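Local atomic coordinates of nisin biosynthesis protein NisC (Lactococcus lactis subsp. lactis, PDB entry 2G0D), a protein that probably cyclises the dehydrated nisin precursor by joining cysteine thiols to dehydroamino acids, which forms the thioether rings of the lantibiotic. Residues A[1-6]-A[359-364]; A[157-162]-A[221-226]; A[326-331]-A[380-385]. All blocks are in the same frame, centred on the assembly; numbering follows the deposited sequence.

Contact 1: residues A[1-6]-A[359-364]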
# COMPACT_ATOMS: atom_id res chain seq x y z
N LYS A 1 -6.77 -27.54 -2.59
CA LYS A 1 -5.86 -27.29 -1.42
C LYS A 1 -6.68 -27.09 -0.13
O LYS A 1 -7.37 -26.07 0.05
CB LYS A 1 -4.89 -26.12 -1.69
CG LYS A 1 -5.54 -24.83 -2.27
CD LYS A 1 -4.51 -23.80 -2.82
CE LYS A 1 -3.89 -22.91 -1.72
NZ LYS A 1 -2.91 -23.67 -0.83
N LYS A 2 -6.59 -28.10 0.75
CA LYS A 2 -7.34 -28.13 2.02
C LYS A 2 -6.59 -27.42 3.15
O LYS A 2 -7.12 -27.30 4.27
CB LYS A 2 -7.64 -29.58 2.45
CG LYS A 2 -8.53 -30.37 1.49
CD LYS A 2 -8.45 -31.87 1.76
CE LYS A 2 -9.38 -32.66 0.83
NZ LYS A 2 -10.64 -33.09 1.49
N ASN A 3 -5.37 -26.98 2.87
CA ASN A 3 -4.54 -26.34 3.89
C ASN A 3 -4.86 -24.87 4.24
O ASN A 3 -4.51 -24.42 5.33
CB ASN A 3 -3.04 -26.63 3.69
CG ASN A 3 -2.36 -25.65 2.75
OD1 ASN A 3 -2.93 -25.15 1.77
ND2 ASN A 3 -1.08 -25.39 3.05
N ILE A 4 -5.51 -24.13 3.32
CA ILE A 4 -6.04 -22.81 3.68
C ILE A 4 -7.04 -22.93 4.83
O ILE A 4 -6.92 -22.23 5.83
CB ILE A 4 -6.60 -22.01 2.46
CG1 ILE A 4 -5.42 -21.60 1.56
CG2 ILE A 4 -7.41 -20.78 2.91
CD1 ILE A 4 -5.70 -20.56 0.53
N LYS A 5 -8.00 -23.84 4.71
CA LYS A 5 -9.02 -24.01 5.75
C LYS A 5 -8.39 -24.26 7.14
O LYS A 5 -8.71 -23.57 8.10
CB LYS A 5 -9.98 -25.13 5.37
CG LYS A 5 -11.26 -25.15 6.19
CD LYS A 5 -11.95 -26.45 5.95
CE LYS A 5 -13.40 -26.34 6.19
NZ LYS A 5 -13.98 -27.72 6.36
N ARG A 6 -7.51 -25.25 7.25
CA ARG A 6 -6.80 -25.52 8.51
C ARG A 6 -6.10 -24.28 9.10
O ARG A 6 -6.24 -23.95 10.29
CB ARG A 6 -5.77 -26.61 8.31
CG ARG A 6 -5.14 -27.10 9.62
CD ARG A 6 -4.37 -28.40 9.42
NE ARG A 6 -3.14 -28.17 8.66
CZ ARG A 6 -3.01 -28.40 7.35
NH1 ARG A 6 -4.04 -28.89 6.64
NH2 ARG A 6 -1.85 -28.15 6.76
N GLN A 359 3.69 -25.75 0.79
CA GLN A 359 4.95 -25.55 1.48
C GLN A 359 5.08 -24.09 1.97
O GLN A 359 5.65 -23.82 3.02
CB GLN A 359 6.13 -25.96 0.57
CG GLN A 359 7.49 -25.44 1.00
CD GLN A 359 8.65 -26.02 0.19
OE1 GLN A 359 8.49 -26.98 -0.56
NE2 GLN A 359 9.84 -25.44 0.37
N ILE A 360 4.52 -23.16 1.21
CA ILE A 360 4.57 -21.75 1.59
C ILE A 360 3.88 -21.49 2.95
O ILE A 360 4.46 -20.85 3.82
CB ILE A 360 4.06 -20.81 0.46
CG1 ILE A 360 5.06 -20.81 -0.71
CG2 ILE A 360 3.87 -19.38 0.98
CD1 ILE A 360 4.51 -20.25 -2.05
N LEU A 361 2.68 -22.03 3.14
CA LEU A 361 1.94 -21.86 4.40
C LEU A 361 2.51 -22.62 5.59
O LEU A 361 2.53 -22.10 6.70
CB LEU A 361 0.48 -22.24 4.22
CG LEU A 361 -0.44 -21.28 3.47
CD1 LEU A 361 -1.89 -21.67 3.70
CD2 LEU A 361 -0.20 -19.83 3.89
N GLU A 362 2.94 -23.86 5.35
CA GLU A 362 3.46 -24.72 6.41
C GLU A 362 4.77 -24.18 6.97
O GLU A 362 4.99 -24.19 8.18
CB GLU A 362 3.65 -26.14 5.86
CG GLU A 362 4.03 -27.18 6.90
CD GLU A 362 4.83 -28.33 6.31
OE1 GLU A 362 4.26 -29.08 5.47
OE2 GLU A 362 6.03 -28.48 6.67
N GLU A 363 5.64 -23.70 6.09
CA GLU A 363 6.91 -23.14 6.52
C GLU A 363 6.81 -21.66 6.85
O GLU A 363 7.80 -21.04 7.21
CB GLU A 363 7.99 -23.35 5.45
CG GLU A 363 8.36 -24.82 5.19
CD GLU A 363 9.51 -24.97 4.20
OE1 GLU A 363 10.33 -24.04 4.07
OE2 GLU A 363 9.60 -26.04 3.56
N TYR A 364 5.61 -21.09 6.72
CA TYR A 364 5.45 -19.67 7.02
C TYR A 364 5.79 -19.43 8.50
O TYR A 364 5.25 -20.09 9.39
CB TYR A 364 4.03 -19.17 6.65
CG TYR A 364 4.00 -17.68 6.40
CD1 TYR A 364 3.99 -17.17 5.11
CD2 TYR A 364 4.03 -16.78 7.46
CE1 TYR A 364 4.00 -15.80 4.88
CE2 TYR A 364 4.06 -15.41 7.25
CZ TYR A 364 4.02 -14.93 5.96
OH TYR A 364 4.04 -13.58 5.75
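Asn3 and Leu361 mark the closest approach of the two backbones, with their CA atoms 7.9 Å apart, so side chains alone bridge the space between the start of helix 3-20 and the end of helix 357-362. No hydrogen bond crosses the contact.

Leu361 does the reaching. Its CD1 lies anti to CA (chi2 -166°), which extends this methyl from the helix toward the N-terminal segment. There it meets two neighbours. One is the flank of Ile4, where CG1 is 4.1 Å from Leu361 CD1 in a plain apolar contact. The other is the amide of Asn3. Asn3 ND2 comes within 3.7 Å of Leu361 CB and 3.9 Å of Leu361 CD1, so the nitrogen side of the amide rests against the aliphatic branch. The side chains of Asn3 and Leu361 cross at a slant.

Asn3 CG stands between its backbone N and carbonyl carbon (chi1 87°), which brings the amide up against Leu361 with OD1 still within reach of Lys1. The oxygen end is thus held from its own segment. Lys1 NZ donates to Asn3 OD1 at 3.0 Å, lying in the carbonyl plane with a C=O...N angle of 152°. The same ammonium is hydrogen-bonded to Ser357 OG, which lies just before the second segment. Lys1 thus helps fix the rotation of the amide and also ties the chain start to the region of helix 357-362.

The fold is the alpha toroid, or alpha barrel, of the lanthionine synthetase C-like family. Within it the contact joins the first helix to a late one, 353 residues on. Both pack on helix 376-387: Ile4 touches Ile380 and Leu383, and Leu361 touches these two and Ile376.

Contact 2: residues A[157-162]-A[221-226]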
# COMPACT_ATOMS: atom_id res chain seq x y z
N ASP A 157 -14.17 17.83 -2.01
CA ASP A 157 -13.34 18.90 -1.48
C ASP A 157 -12.12 18.35 -0.74
O ASP A 157 -11.01 18.78 -1.00
CB ASP A 157 -14.16 19.88 -0.62
CG ASP A 157 -15.09 20.73 -1.45
OD1 ASP A 157 -14.72 21.14 -2.56
OD2 ASP A 157 -16.22 21.01 -0.99
N LEU A 158 -12.35 17.38 0.16
CA LEU A 158 -11.30 16.67 0.87
C LEU A 158 -10.26 16.05 -0.09
O LEU A 158 -9.04 16.17 0.12
CB LEU A 158 -11.93 15.58 1.77
CG LEU A 158 -11.04 14.53 2.47
CD1 LEU A 158 -10.02 15.19 3.43
CD2 LEU A 158 -11.85 13.48 3.20
N LYS A 159 -10.75 15.38 -1.14
CA LYS A 159 -9.89 14.71 -2.13
C LYS A 159 -8.96 15.71 -2.79
O LYS A 159 -7.75 15.48 -2.88
CB LYS A 159 -10.73 13.98 -3.15
CG LYS A 159 -11.23 12.62 -2.64
CD LYS A 159 -12.30 12.02 -3.59
CE LYS A 159 -12.88 10.76 -2.97
NZ LYS A 159 -13.89 10.13 -3.82
N ILE A 160 -9.53 16.85 -3.19
CA ILE A 160 -8.81 17.91 -3.88
C ILE A 160 -7.79 18.58 -2.94
O ILE A 160 -6.67 18.90 -3.36
CB ILE A 160 -9.82 18.89 -4.52
CG1 ILE A 160 -10.36 18.26 -5.81
CG2 ILE A 160 -9.23 20.28 -4.76
CD1 ILE A 160 -11.81 18.65 -6.10
N LEU A 161 -8.19 18.77 -1.68
CA LEU A 161 -7.32 19.30 -0.64
C LEU A 161 -6.08 18.44 -0.45
O LEU A 161 -4.96 18.97 -0.40
CB LEU A 161 -8.08 19.43 0.71
CG LEU A 161 -7.32 20.06 1.88
CD1 LEU A 161 -7.34 21.60 1.81
CD2 LEU A 161 -7.91 19.57 3.22
N ILE A 162 -6.27 17.12 -0.34
CA ILE A 162 -5.14 16.15 -0.24
C ILE A 162 -4.28 16.14 -1.53
O ILE A 162 -3.04 16.22 -1.47
CB ILE A 162 -5.66 14.71 -0.02
CG1 ILE A 162 -6.27 14.55 1.38
CG2 ILE A 162 -4.57 13.68 -0.23
CD1 ILE A 162 -7.14 13.31 1.54
N LYS A 221 -9.55 8.62 -11.64
CA LYS A 221 -10.81 8.68 -10.90
C LYS A 221 -11.64 9.95 -11.18
O LYS A 221 -12.82 10.01 -10.85
CB LYS A 221 -10.58 8.49 -9.40
CG LYS A 221 -10.16 7.05 -9.00
CD LYS A 221 -11.18 6.01 -9.55
CE LYS A 221 -11.78 5.22 -8.46
NZ LYS A 221 -12.91 4.37 -8.92
N GLY A 222 -10.99 10.95 -11.79
CA GLY A 222 -11.65 12.21 -12.19
C GLY A 222 -11.16 13.42 -11.39
O GLY A 222 -11.67 14.52 -11.54
N TYR A 223 -10.14 13.18 -10.55
CA TYR A 223 -9.59 14.20 -9.66
C TYR A 223 -8.14 14.54 -10.02
O TYR A 223 -7.19 13.85 -9.60
CB TYR A 223 -9.68 13.72 -8.19
CG TYR A 223 -11.08 13.34 -7.74
CD1 TYR A 223 -11.94 14.28 -7.14
CD2 TYR A 223 -11.55 12.04 -7.92
CE1 TYR A 223 -13.23 13.92 -6.73
CE2 TYR A 223 -12.83 11.67 -7.51
CZ TYR A 223 -13.66 12.60 -6.92
OH TYR A 223 -14.93 12.19 -6.55
N SER A 224 -7.99 15.60 -10.82
CA SER A 224 -6.68 16.14 -11.16
C SER A 224 -6.80 17.55 -11.65
O SER A 224 -7.88 17.98 -12.04
CB SER A 224 -6.00 15.30 -12.24
OG SER A 224 -6.73 15.33 -13.44
N ASN A 225 -5.68 18.27 -11.61
CA ASN A 225 -5.54 19.57 -12.25
C ASN A 225 -4.13 19.64 -12.87
O ASN A 225 -3.34 18.71 -12.70
CB ASN A 225 -5.81 20.72 -11.25
CG ASN A 225 -5.09 20.51 -9.92
OD1 ASN A 225 -3.92 20.16 -9.89
ND2 ASN A 225 -5.81 20.74 -8.81
N GLU A 226 -3.83 20.73 -13.58
CA GLU A 226 -2.52 20.89 -14.21
C GLU A 226 -1.36 20.67 -13.23
O GLU A 226 -0.31 20.16 -13.63
CB GLU A 226 -2.39 22.27 -14.90
CG GLU A 226 -2.91 22.31 -16.36
CD GLU A 226 -2.75 23.69 -17.02
OE1 GLU A 226 -3.11 24.72 -16.38
OE2 GLU A 226 -2.29 23.75 -18.18
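Lys159 sets its CD over one face of the Tyr223 ring, and this is the tight part of the contact. Lys159 CD sits 3.9 Å from the centroid of the Tyr223 ring, 20° off the ring normal, in a CH-pi contact. The approach is displaced toward the phenol end, where Lys159 CD is 3.6 Å from Tyr223 CZ. The lysine chain is extended beyond CG and crosses the ring at a slant, with CD over it and NZ beyond, near the hydroxyl. Lys159 NZ and Tyr223 OH are 3.6 Å apart and do not bond to each other. The ammonium donates to Ile150 O, while the hydroxyl is hydrogen-bonded to Asp156 OD1. Leu148 touches both side chains.

The other side is looser. Ile160 CG1 approaches the ring edge, near its plane, at 4.5 Å from Tyr223 CD1, and this isoleucine is largely open to solvent.

The loop is set by its two ends. Gly222, with phi 113°, closes helix 208-221 in a Schellman motif just before the tyrosine. Asn225 N-caps helix 226-242 by accepting from Ser228 N.

Lysine and tyrosine therefore meet through carbon and ring face, and their polar ends are satisfied separately. Two hydrogen bonds complement this packing, Tyr223 OH with Asp156 and Asn225 ND2 with Asn164 OD1, and both also join the loop to helix 156-168.

Contact 3: residues A[326-331]-A[380-385]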
# COMPACT_ATOMS: atom_id res chain seq x y z
N GLY A 326 8.29 -9.31 0.97
CA GLY A 326 8.50 -10.71 0.63
C GLY A 326 7.90 -11.07 -0.72
O GLY A 326 7.44 -10.21 -1.48
N TYR A 327 7.91 -12.35 -1.01
CA TYR A 327 7.56 -12.83 -2.34
C TYR A 327 6.05 -12.75 -2.68
O TYR A 327 5.69 -12.59 -3.87
CB TYR A 327 8.13 -14.25 -2.53
CG TYR A 327 8.22 -14.64 -3.99
CD1 TYR A 327 8.96 -13.89 -4.88
CD2 TYR A 327 7.53 -15.75 -4.48
CE1 TYR A 327 9.05 -14.24 -6.24
CE2 TYR A 327 7.60 -16.10 -5.82
CZ TYR A 327 8.36 -15.34 -6.69
OH TYR A 327 8.41 -15.69 -8.02
N SER A 328 5.16 -12.88 -1.68
CA SER A 328 3.72 -12.75 -1.97
C SER A 328 3.36 -11.36 -2.51
O SER A 328 2.47 -11.21 -3.36
CB SER A 328 2.85 -13.13 -0.76
OG SER A 328 2.87 -14.54 -0.55
N GLY A 329 4.08 -10.34 -2.04
CA GLY A 329 3.83 -8.97 -2.55
C GLY A 329 4.22 -8.83 -4.00
O GLY A 329 3.49 -8.25 -4.77
N LEU A 330 5.38 -9.37 -4.38
CA LEU A 330 5.84 -9.40 -5.80
C LEU A 330 4.83 -10.12 -6.68
O LEU A 330 4.42 -9.64 -7.73
CB LEU A 330 7.20 -10.13 -5.85
CG LEU A 330 8.46 -9.22 -5.79
CD1 LEU A 330 8.49 -8.41 -4.51
CD2 LEU A 330 9.78 -9.99 -6.01
N ILE A 331 4.41 -11.30 -6.23
CA ILE A 331 3.41 -12.08 -6.93
C ILE A 331 2.10 -11.30 -7.15
O ILE A 331 1.54 -11.30 -8.25
CB ILE A 331 3.22 -13.47 -6.22
CG1 ILE A 331 4.47 -14.35 -6.44
CG2 ILE A 331 1.98 -14.22 -6.71
CD1 ILE A 331 4.74 -14.79 -7.92
N ILE A 380 -2.25 -15.72 2.75
CA ILE A 380 -3.51 -16.42 2.50
C ILE A 380 -4.40 -15.61 1.56
O ILE A 380 -5.02 -16.17 0.67
CB ILE A 380 -4.25 -16.76 3.83
CG1 ILE A 380 -3.47 -17.83 4.59
CG2 ILE A 380 -5.69 -17.21 3.57
CD1 ILE A 380 -3.83 -17.98 6.08
N LEU A 381 -4.46 -14.29 1.76
CA LEU A 381 -5.22 -13.43 0.86
C LEU A 381 -4.75 -13.59 -0.58
O LEU A 381 -5.58 -13.77 -1.48
CB LEU A 381 -5.14 -11.95 1.26
CG LEU A 381 -6.28 -11.48 2.18
CD1 LEU A 381 -5.82 -10.28 3.02
CD2 LEU A 381 -7.51 -11.14 1.38
N VAL A 382 -3.44 -13.49 -0.80
CA VAL A 382 -2.85 -13.69 -2.12
C VAL A 382 -3.28 -15.03 -2.69
O VAL A 382 -3.79 -15.11 -3.81
CB VAL A 382 -1.30 -13.58 -2.10
CG1 VAL A 382 -0.71 -13.79 -3.49
CG2 VAL A 382 -0.83 -12.21 -1.55
N LEU A 383 -3.07 -16.10 -1.91
CA LEU A 383 -3.29 -17.46 -2.39
C LEU A 383 -4.76 -17.63 -2.67
O LEU A 383 -5.14 -18.31 -3.60
CB LEU A 383 -2.82 -18.50 -1.35
CG LEU A 383 -1.30 -18.73 -1.21
CD1 LEU A 383 -0.97 -19.46 0.09
CD2 LEU A 383 -0.87 -19.59 -2.39
N SER A 384 -5.60 -17.01 -1.86
CA SER A 384 -7.04 -17.21 -2.00
C SER A 384 -7.60 -16.61 -3.31
O SER A 384 -8.53 -17.15 -3.86
CB SER A 384 -7.79 -16.71 -0.76
OG SER A 384 -7.83 -15.29 -0.72
N LYS A 385 -7.03 -15.49 -3.79
CA LYS A 385 -7.54 -14.86 -5.02
C LYS A 385 -7.03 -15.48 -6.29
O LYS A 385 -7.60 -15.26 -7.36
CB LYS A 385 -7.41 -13.33 -5.00
CG LYS A 385 -8.10 -12.68 -3.75
CD LYS A 385 -9.65 -12.81 -3.77
CE LYS A 385 -10.18 -14.13 -3.19
NZ LYS A 385 -11.66 -14.10 -3.16
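Ser328 and Val382 meet where the two segments come closest, their CA atoms 6.6 Å apart. Packing alone acts across the contact. Val382 CG2 lies 3.9 Å from Ser328 CB and equally near Ser328 O, so it rests on one turn of helix 327-341. With CG1 anti to the backbone N (chi1 180°), the valine turns its other methyl to Ile331, where CG1 of Val382 is 4.2 Å from Ile331 CG2. The two methyls are thus shared out, CG2 to Ser328 and CG1 mainly to Ile331. Phe353 of helix 347-355 also touches Ser328 and Ile331.

Within its own helix, Ile331 places CG1 over one face of the Tyr327 ring, toward the rim, 3.6 Å above the plane.

Hydrogen bonds stay on their own sides. Ser328 OG bonds to Tyr321 O. Ser384 OG donates to Leu381 O at 2.8 Å, tilted from the carbonyl plane, and Lys385 N reaches this oxygen from the same face.

Gly326 N-caps helix 327-341 and directly follows His325, which with Cys324 and Cys278 binds the zinc. The Ser328 side chain is about 12 Å from the metal. With its hydroxyl satisfied by Tyr321, the serine offers CB and its backbone O to the valine in buried van der Waals packing.

Contacts 1 and 3 are buried and lie on the same side of the chain's centre, 13 Å apart between centres. Helix 376-387 is part of contact 3 and the packing partner of contact 1, so the two abut in one continuous apolar layer of the alpha toroid. Contact 3 is the more central, near the zinc, and is held by van der Waals packing alone. Contact 1 lies farther out and adds an amide, whose oxygen is held by a lysine. Contact 2 stands apart on the opposite side, about 28 Å from contact 1 and 18 Å from contact 3 between nearest atoms. It is partly solvent-exposed, joins a helix to a loop, and uses an aromatic face.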